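Local structure of coclaurine N-methyltransferase (Coptis japonica, 6GKV) at residues 200-214 and 256-270. The protein catalyses transfer of a methyl group from S-adenosyl-L-methionine to the ring nitrogen of coclaurine and related tetrahydroisoquinolines in alkaloid biosynthesis. Numbering follows the deposited sequence.
Sequences FEHMKNYELLLRKIS and MIIPSASFFLYFQDD. With SAH (S-adenosyl-L-homocysteine), chain C.
Phe264 comes edge-on to one face of Tyr206, a T-shaped pair with planes at 83° and Phe264 CE1 3.3 Å above the ring centre; Lys204 O lies over the opposite face. CG of Tyr206 is anti to the carbonyl carbon (chi1 -67°), which turns the ring in under Phe264. The edge of Tyr206 points at the face of Phe267, over whose centre Tyr206 CB makes a CH-pi contact, while Phe263 CE2 meets Tyr206 CE2 rim to rim. Phe200 directs its edge toward the Phe264 face in an offset edge-to-face pair. Tyr206 OH donates to Phe200 O (2.9 Å) from above the carbonyl plane; Met203 N arrives from the other face. A phenylalanine at Tyr206 would probably cost Phe200 O its hydroxyl donor, weakening the tie between helix 206-215 and the 200-202 turn. The cluster joins the segment after strand 191-197 of the Rossmann-like methyltransferase sheet to residues 263-267; nearer the ligands, Ile257 N donates a 2.8 Å hydrogen bond to Glu201 O. Next door, His202 reaches the tetrahydroisoquinoline ligand and S-adenosyl-L-homocysteine. Farther along helix 206-215, Arg211 NH1 forms a 2.7 Å salt bridge with Asp270 OD1, and Arg211 NH2 another with Glu207 OE2, whose OE1 pairs with Arg59.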
loop_
_atom_site.group_PDB
_atom_site.type_symbol
_atom_site.label_atom_id
_atom_site.label_comp_id
_atom_site.label_asym_id
_atom_site.label_seq_id
_atom_site.Cartn_x
_atom_site.Cartn_y
_atom_site.Cartn_z
ATOM N N PHE A 200 17.228 5.694 -1.648
ATOM C CA PHE A 200 16.219 6.390 -0.842
ATOM C C PHE A 200 16.309 6.106 0.634
ATOM O O PHE A 200 15.919 6.947 1.449
ATOM C CB PHE A 200 14.802 6.020 -1.327
ATOM C CG PHE A 200 14.366 6.761 -2.555
ATOM C CD1 PHE A 200 15.295 7.207 -3.489
ATOM C CD2 PHE A 200 13.025 7.063 -2.754
ATOM C CE1 PHE A 200 14.891 7.924 -4.627
ATOM C CE2 PHE A 200 12.611 7.790 -3.891
ATOM C CZ PHE A 200 13.544 8.217 -4.825
ATOM N N GLU A 201 16.815 4.918 0.978
ATOM C CA GLU A 201 17.051 4.541 2.374
ATOM C C GLU A 201 17.923 5.548 3.152
ATOM O O GLU A 201 17.891 5.588 4.390
ATOM C CB GLU A 201 17.700 3.149 2.440
ATOM C CG GLU A 201 16.767 1.988 2.000
ATOM C CD GLU A 201 16.941 1.595 0.542
ATOM O OE1 GLU A 201 17.118 2.482 -0.307
ATOM O OE2 GLU A 201 16.931 0.381 0.245
ATOM N N HIS A 202 18.696 6.345 2.413
ATOM C CA HIS A 202 19.579 7.380 2.966
ATOM C C HIS A 202 18.958 8.765 2.927
ATOM O O HIS A 202 19.510 9.730 3.453
ATOM C CB HIS A 202 20.883 7.405 2.183
ATOM C CG HIS A 202 21.655 6.128 2.260
ATOM N ND1 HIS A 202 22.049 5.569 3.458
ATOM C CD2 HIS A 202 22.127 5.310 1.289
ATOM C CE1 HIS A 202 22.726 4.459 3.223
ATOM N NE2 HIS A 202 22.789 4.281 1.915
ATOM N N MET A 203 17.811 8.860 2.261
ATOM C CA MET A 203 17.125 10.132 2.100
ATOM C C MET A 203 16.060 10.266 3.159
ATOM O O MET A 203 15.859 9.350 3.940
ATOM C CB MET A 203 16.512 10.246 0.706
ATOM C CG MET A 203 17.478 9.919 -0.407
ATOM S SD MET A 203 18.840 11.099 -0.526
ATOM C CE MET A 203 20.255 9.998 -0.535
ATOM N N LYS A 204 15.381 11.410 3.170
ATOM C CA LYS A 204 14.339 11.678 4.142
ATOM C C LYS A 204 13.073 12.147 3.438
ATOM O O LYS A 204 12.128 11.377 3.267
ATOM C CB LYS A 204 14.797 12.730 5.154
ATOM C CG LYS A 204 16.019 12.327 5.960
ATOM C CD LYS A 204 15.773 11.028 6.721
ATOM C CE LYS A 204 16.967 10.657 7.614
ATOM N NZ LYS A 204 16.897 9.223 8.008
ATOM N N ASN A 205 13.063 13.414 3.029
ATOM C CA ASN A 205 11.893 13.995 2.384
ATOM C C ASN A 205 11.713 13.513 0.938
ATOM O O ASN A 205 12.221 14.131 -0.008
ATOM C CB ASN A 205 11.953 15.521 2.416
ATOM C CG ASN A 205 10.663 16.166 1.939
ATOM O OD1 ASN A 205 9.952 15.616 1.098
ATOM N ND2 ASN A 205 10.351 17.338 2.478
ATOM N N TYR A 206 10.927 12.444 0.791
ATOM C CA TYR A 206 10.726 11.756 -0.479
ATOM C C TYR A 206 9.866 12.542 -1.455
ATOM O O TYR A 206 10.018 12.433 -2.673
ATOM C CB TYR A 206 10.083 10.402 -0.223
ATOM C CG TYR A 206 10.942 9.406 0.520
ATOM C CD1 TYR A 206 12.229 9.119 0.102
ATOM C CD2 TYR A 206 10.451 8.744 1.636
ATOM C CE1 TYR A 206 13.004 8.202 0.776
ATOM C CE2 TYR A 206 11.217 7.823 2.316
ATOM C CZ TYR A 206 12.494 7.556 1.888
ATOM O OH TYR A 206 13.261 6.621 2.566
ATOM N N GLU A 207 8.951 13.335 -0.927
ATOM C CA GLU A 207 8.149 14.200 -1.791
ATOM C C GLU A 207 9.062 15.197 -2.541
ATOM O O GLU A 207 8.888 15.409 -3.746
ATOM C CB GLU A 207 7.072 14.939 -0.972
ATOM C CG GLU A 207 6.276 15.985 -1.752
ATOM C CD GLU A 207 5.469 16.916 -0.851
ATOM O OE1 GLU A 207 4.982 16.467 0.202
ATOM O OE2 GLU A 207 5.333 18.111 -1.187
ATOM N N LEU A 208 10.039 15.786 -1.843
ATOM C CA LEU A 208 10.960 16.743 -2.491
ATOM C C LEU A 208 11.918 16.026 -3.440
ATOM O O LEU A 208 12.118 16.461 -4.561
ATOM C CB LEU A 208 11.752 17.556 -1.463
ATOM C CG LEU A 208 10.975 18.658 -0.733
ATOM C CD1 LEU A 208 11.872 19.403 0.245
ATOM C CD2 LEU A 208 10.338 19.638 -1.707
ATOM N N LEU A 209 12.478 14.909 -3.001
ATOM C CA LEU A 209 13.357 14.108 -3.855
ATOM C C LEU A 209 12.669 13.612 -5.144
ATOM O O LEU A 209 13.241 13.718 -6.235
ATOM C CB LEU A 209 13.893 12.905 -3.067
ATOM C CG LEU A 209 14.945 12.117 -3.833
ATOM C CD1 LEU A 209 16.076 13.059 -4.221
ATOM C CD2 LEU A 209 15.467 10.988 -3.004
ATOM N N LEU A 210 11.457 13.059 -5.020
ATOM C CA LEU A 210 10.720 12.579 -6.189
ATOM C C LEU A 210 10.214 13.725 -7.082
ATOM O O LEU A 210 10.123 13.565 -8.311
ATOM C CB LEU A 210 9.551 11.677 -5.755
ATOM C CG LEU A 210 10.032 10.266 -5.360
ATOM C CD1 LEU A 210 8.936 9.444 -4.714
ATOM C CD2 LEU A 210 10.639 9.497 -6.545
ATOM N N ARG A 211 9.901 14.882 -6.494
ATOM C CA ARG A 211 9.586 16.041 -7.317
ATOM C C ARG A 211 10.785 16.354 -8.221
ATOM O O ARG A 211 10.630 16.555 -9.433
ATOM C CB ARG A 211 9.215 17.266 -6.463
ATOM C CG ARG A 211 8.671 18.479 -7.276
ATOM C CD ARG A 211 8.135 19.593 -6.364
ATOM N NE ARG A 211 7.314 19.059 -5.275
ATOM C CZ ARG A 211 6.043 18.669 -5.399
ATOM N NH1 ARG A 211 5.422 18.760 -6.570
ATOM N NH2 ARG A 211 5.382 18.188 -4.352
ATOM N N LYS A 212 11.978 16.372 -7.634
ATOM C CA LYS A 212 13.194 16.678 -8.383
ATOM C C LYS A 212 13.445 15.649 -9.496
ATOM O O LYS A 212 13.632 16.010 -10.654
ATOM C CB LYS A 212 14.407 16.753 -7.435
ATOM C CG LYS A 212 15.736 16.973 -8.136
ATOM C CD LYS A 212 16.902 17.020 -7.161
ATOM C CE LYS A 212 16.975 18.345 -6.424
ATOM N NZ LYS A 212 17.924 18.272 -5.296
ATOM N N ILE A 213 13.428 14.371 -9.140
ATOM C CA ILE A 213 13.717 13.297 -10.087
ATOM C C ILE A 213 12.734 13.251 -11.275
ATOM O O ILE A 213 13.119 12.928 -12.413
ATOM C CB ILE A 213 13.725 11.933 -9.352
ATOM C CG1 ILE A 213 14.903 11.882 -8.368
ATOM C CG2 ILE A 213 13.832 10.780 -10.336
ATOM C CD1 ILE A 213 14.969 10.600 -7.577
ATOM N N SER A 214 11.469 13.580 -11.016
ATOM C CA SER A 214 10.447 13.526 -12.065
ATOM C C SER A 214 10.724 14.586 -13.119
ATOM O O SER A 214 10.422 14.394 -14.295
ATOM C CB SER A 214 9.039 13.712 -11.487
ATOM O OG SER A 214 8.845 15.032 -11.012
ATOM N N MET A 256 19.751 6.013 7.965
ATOM C CA MET A 256 18.970 4.933 7.362
ATOM C C MET A 256 17.499 4.976 7.723
ATOM O O MET A 256 17.140 5.252 8.871
ATOM C CB MET A 256 19.540 3.569 7.763
ATOM C CG MET A 256 20.738 3.140 6.930
ATOM S SD MET A 256 20.192 2.278 5.445
ATOM C CE MET A 256 18.775 1.480 6.130
ATOM N N ILE A 257 16.663 4.708 6.726
ATOM C CA ILE A 257 15.224 4.493 6.910
ATOM C C ILE A 257 14.842 3.122 6.342
ATOM O O ILE A 257 15.347 2.707 5.290
ATOM C CB ILE A 257 14.372 5.591 6.226
ATOM C CG1 ILE A 257 14.299 6.845 7.087
ATOM C CG2 ILE A 257 12.968 5.140 6.030
ATOM C CD1 ILE A 257 13.563 7.980 6.405
ATOM N N ILE A 258 14.004 2.391 7.073
ATOM C CA ILE A 258 13.424 1.163 6.529
ATOM C C ILE A 258 11.976 1.416 6.126
ATOM O O ILE A 258 11.097 1.519 6.998
ATOM C CB ILE A 258 13.469 0.001 7.538
ATOM C CG1 ILE A 258 14.879 -0.139 8.106
ATOM C CG2 ILE A 258 12.983 -1.294 6.879
ATOM C CD1 ILE A 258 15.912 -0.522 7.066
ATOM N N PRO A 259 11.726 1.560 4.813
ATOM C CA PRO A 259 10.337 1.793 4.382
ATOM C C PRO A 259 9.483 0.512 4.434
ATOM O O PRO A 259 10.004 -0.597 4.430
ATOM C CB PRO A 259 10.486 2.312 2.925
ATOM C CG PRO A 259 11.991 2.313 2.608
ATOM C CD PRO A 259 12.662 1.454 3.670
ATOM N N SER A 260 8.174 0.670 4.524
ATOM C CA SER A 260 7.253 -0.425 4.210
ATOM C C SER A 260 7.356 -0.740 2.744
ATOM O O SER A 260 7.783 0.100 1.947
ATOM C CB SER A 260 5.821 -0.040 4.539
ATOM O OG SER A 260 5.530 1.177 3.867
ATOM N N ALA A 261 6.942 -1.941 2.373
ATOM C CA ALA A 261 6.888 -2.281 0.957
ATOM C C ALA A 261 5.924 -1.347 0.217
ATOM O O ALA A 261 6.108 -1.088 -0.967
ATOM C CB ALA A 261 6.494 -3.731 0.770
ATOM N N SER A 262 4.928 -0.819 0.931
ATOM C CA SER A 262 3.910 0.084 0.362
ATOM C C SER A 262 4.283 1.560 0.318
ATOM O O SER A 262 3.451 2.386 -0.049
ATOM C CB SER A 262 2.622 -0.013 1.174
ATOM O OG SER A 262 2.797 0.683 2.410
ATOM N N PHE A 263 5.505 1.893 0.716
ATOM C CA PHE A 263 5.793 3.248 1.204
ATOM C C PHE A 263 5.691 4.329 0.129
ATOM O O PHE A 263 5.078 5.375 0.345
ATOM C CB PHE A 263 7.195 3.306 1.869
ATOM C CG PHE A 263 7.309 4.380 2.929
ATOM C CD1 PHE A 263 6.549 4.302 4.088
ATOM C CD2 PHE A 263 8.160 5.456 2.768
ATOM C CE1 PHE A 263 6.641 5.290 5.069
ATOM C CE2 PHE A 263 8.263 6.465 3.745
ATOM C CZ PHE A 263 7.501 6.394 4.879
ATOM N N PHE A 264 6.263 4.069 -1.035
ATOM C CA PHE A 264 6.337 5.091 -2.049
ATOM C C PHE A 264 5.061 5.164 -2.852
ATOM O O PHE A 264 4.890 6.058 -3.669
ATOM C CB PHE A 264 7.555 4.843 -2.914
ATOM C CG PHE A 264 8.823 4.882 -2.124
ATOM C CD1 PHE A 264 9.230 6.062 -1.525
ATOM C CD2 PHE A 264 9.585 3.741 -1.932
ATOM C CE1 PHE A 264 10.398 6.120 -0.757
ATOM C CE2 PHE A 264 10.748 3.789 -1.173
ATOM C CZ PHE A 264 11.153 4.982 -0.579
ATOM N N LEU A 265 4.135 4.250 -2.564
ATOM C CA LEU A 265 2.779 4.376 -3.053
ATOM C C LEU A 265 2.170 5.670 -2.509
ATOM O O LEU A 265 1.155 6.162 -3.021
ATOM C CB LEU A 265 1.927 3.165 -2.639
ATOM C CG LEU A 265 2.372 1.776 -3.144
ATOM C CD1 LEU A 265 1.401 0.693 -2.718
ATOM C CD2 LEU A 265 2.581 1.735 -4.666
ATOM N N TYR A 266 2.787 6.211 -1.458
ATOM C CA TYR A 266 2.230 7.370 -0.766
ATOM C C TYR A 266 2.929 8.645 -1.192
ATOM O O TYR A 266 2.681 9.714 -0.637
ATOM C CB TYR A 266 2.339 7.195 0.748
ATOM C CG TYR A 266 1.364 6.191 1.336
ATOM C CD1 TYR A 266 0.007 6.512 1.487
ATOM C CD2 TYR A 266 1.791 4.937 1.748
ATOM C CE1 TYR A 266 -0.896 5.615 2.013
ATOM C CE2 TYR A 266 0.881 4.005 2.299
ATOM C CZ TYR A 266 -0.456 4.361 2.430
ATOM O OH TYR A 266 -1.357 3.471 2.974
ATOM N N PHE A 267 3.815 8.514 -2.173
ATOM C CA PHE A 267 4.597 9.640 -2.675
ATOM C C PHE A 267 4.441 9.712 -4.202
ATOM O O PHE A 267 5.373 9.432 -4.967
ATOM C CB PHE A 267 6.072 9.506 -2.244
ATOM C CG PHE A 267 6.293 9.780 -0.771
ATOM C CD1 PHE A 267 6.374 11.097 -0.293
ATOM C CD2 PHE A 267 6.409 8.736 0.129
ATOM C CE1 PHE A 267 6.555 11.362 1.061
ATOM C CE2 PHE A 267 6.559 8.981 1.487
ATOM C CZ PHE A 267 6.648 10.301 1.958
ATOM N N GLN A 268 3.229 10.066 -4.628
ATOM C CA GLN A 268 2.854 10.009 -6.031
ATOM C C GLN A 268 2.284 11.332 -6.505
ATOM O O GLN A 268 1.420 11.356 -7.389
ATOM C CB GLN A 268 1.842 8.880 -6.275
ATOM C CG GLN A 268 2.455 7.511 -6.112
ATOM C CD GLN A 268 1.595 6.391 -6.668
ATOM O OE1 GLN A 268 1.556 6.167 -7.875
ATOM N NE2 GLN A 268 0.912 5.671 -5.784
ATOM N N ASP A 269 2.781 12.422 -5.917
ATOM C CA ASP A 269 2.406 13.764 -6.331
ATOM C C ASP A 269 2.926 14.141 -7.724
ATOM O O ASP A 269 2.328 14.977 -8.385
ATOM C CB ASP A 269 2.896 14.784 -5.319
ATOM C CG ASP A 269 2.151 14.711 -4.014
ATOM O OD1 ASP A 269 1.159 13.962 -3.933
ATOM O OD2 ASP A 269 2.535 15.423 -3.066
ATOM N N ASP A 270 4.033 13.544 -8.163
ATOM C CA ASP A 270 4.667 13.958 -9.419
ATOM C C ASP A 270 5.126 12.768 -10.249
ATOM O O ASP A 270 5.724 12.933 -11.315
ATOM C CB ASP A 270 5.875 14.870 -9.155
ATOM C CG ASP A 270 5.564 15.991 -8.190
ATOM O OD1 ASP A 270 4.882 16.963 -8.575
ATOM O OD2 ASP A 270 5.995 15.882 -7.029
HETATM N N SAH C . 23.358 1.651 -6.457
HETATM C CA SAH C . 24.623 0.997 -6.153
HETATM C CB SAH C . 25.026 1.235 -4.705
HETATM C CG SAH C . 23.880 1.338 -3.702
HETATM S SD SAH C . 24.485 1.854 -2.071
HETATM C C SAH C . 24.562 -0.500 -6.418
HETATM O O SAH C . 23.454 -1.024 -6.543
HETATM O OXT SAH C . 25.590 -1.193 -6.502
HETATM C "C5'" SAH C . 23.863 3.550 -2.244
HETATM C "C4'" SAH C . 24.569 4.382 -3.321
HETATM O "O4'" SAH C . 24.047 5.702 -3.348
HETATM C "C3'" SAH C . 26.066 4.514 -3.078
HETATM O "O3'" SAH C . 26.728 4.494 -4.317
HETATM C "C2'" SAH C . 26.255 5.892 -2.495
HETATM O "O2'" SAH C . 27.505 6.390 -2.904
HETATM C "C1'" SAH C . 25.081 6.650 -3.111
HETATM N N9 SAH C . 24.602 7.773 -2.274
HETATM C C8 SAH C . 24.236 7.758 -0.944
HETATM N N7 SAH C . 23.861 9.013 -0.587
HETATM C C5 SAH C . 23.983 9.831 -1.670
HETATM C C6 SAH C . 23.749 11.197 -1.871
HETATM N N6 SAH C . 23.310 11.976 -0.879
HETATM N N1 SAH C . 23.980 11.745 -3.120
HETATM C C2 SAH C . 24.444 10.951 -4.154
HETATM N N3 SAH C . 24.672 9.605 -3.950
HETATM C C4 SAH C . 24.448 9.059 -2.729
HETATM O O HOH W 1 6.713 13.769 -5.285
#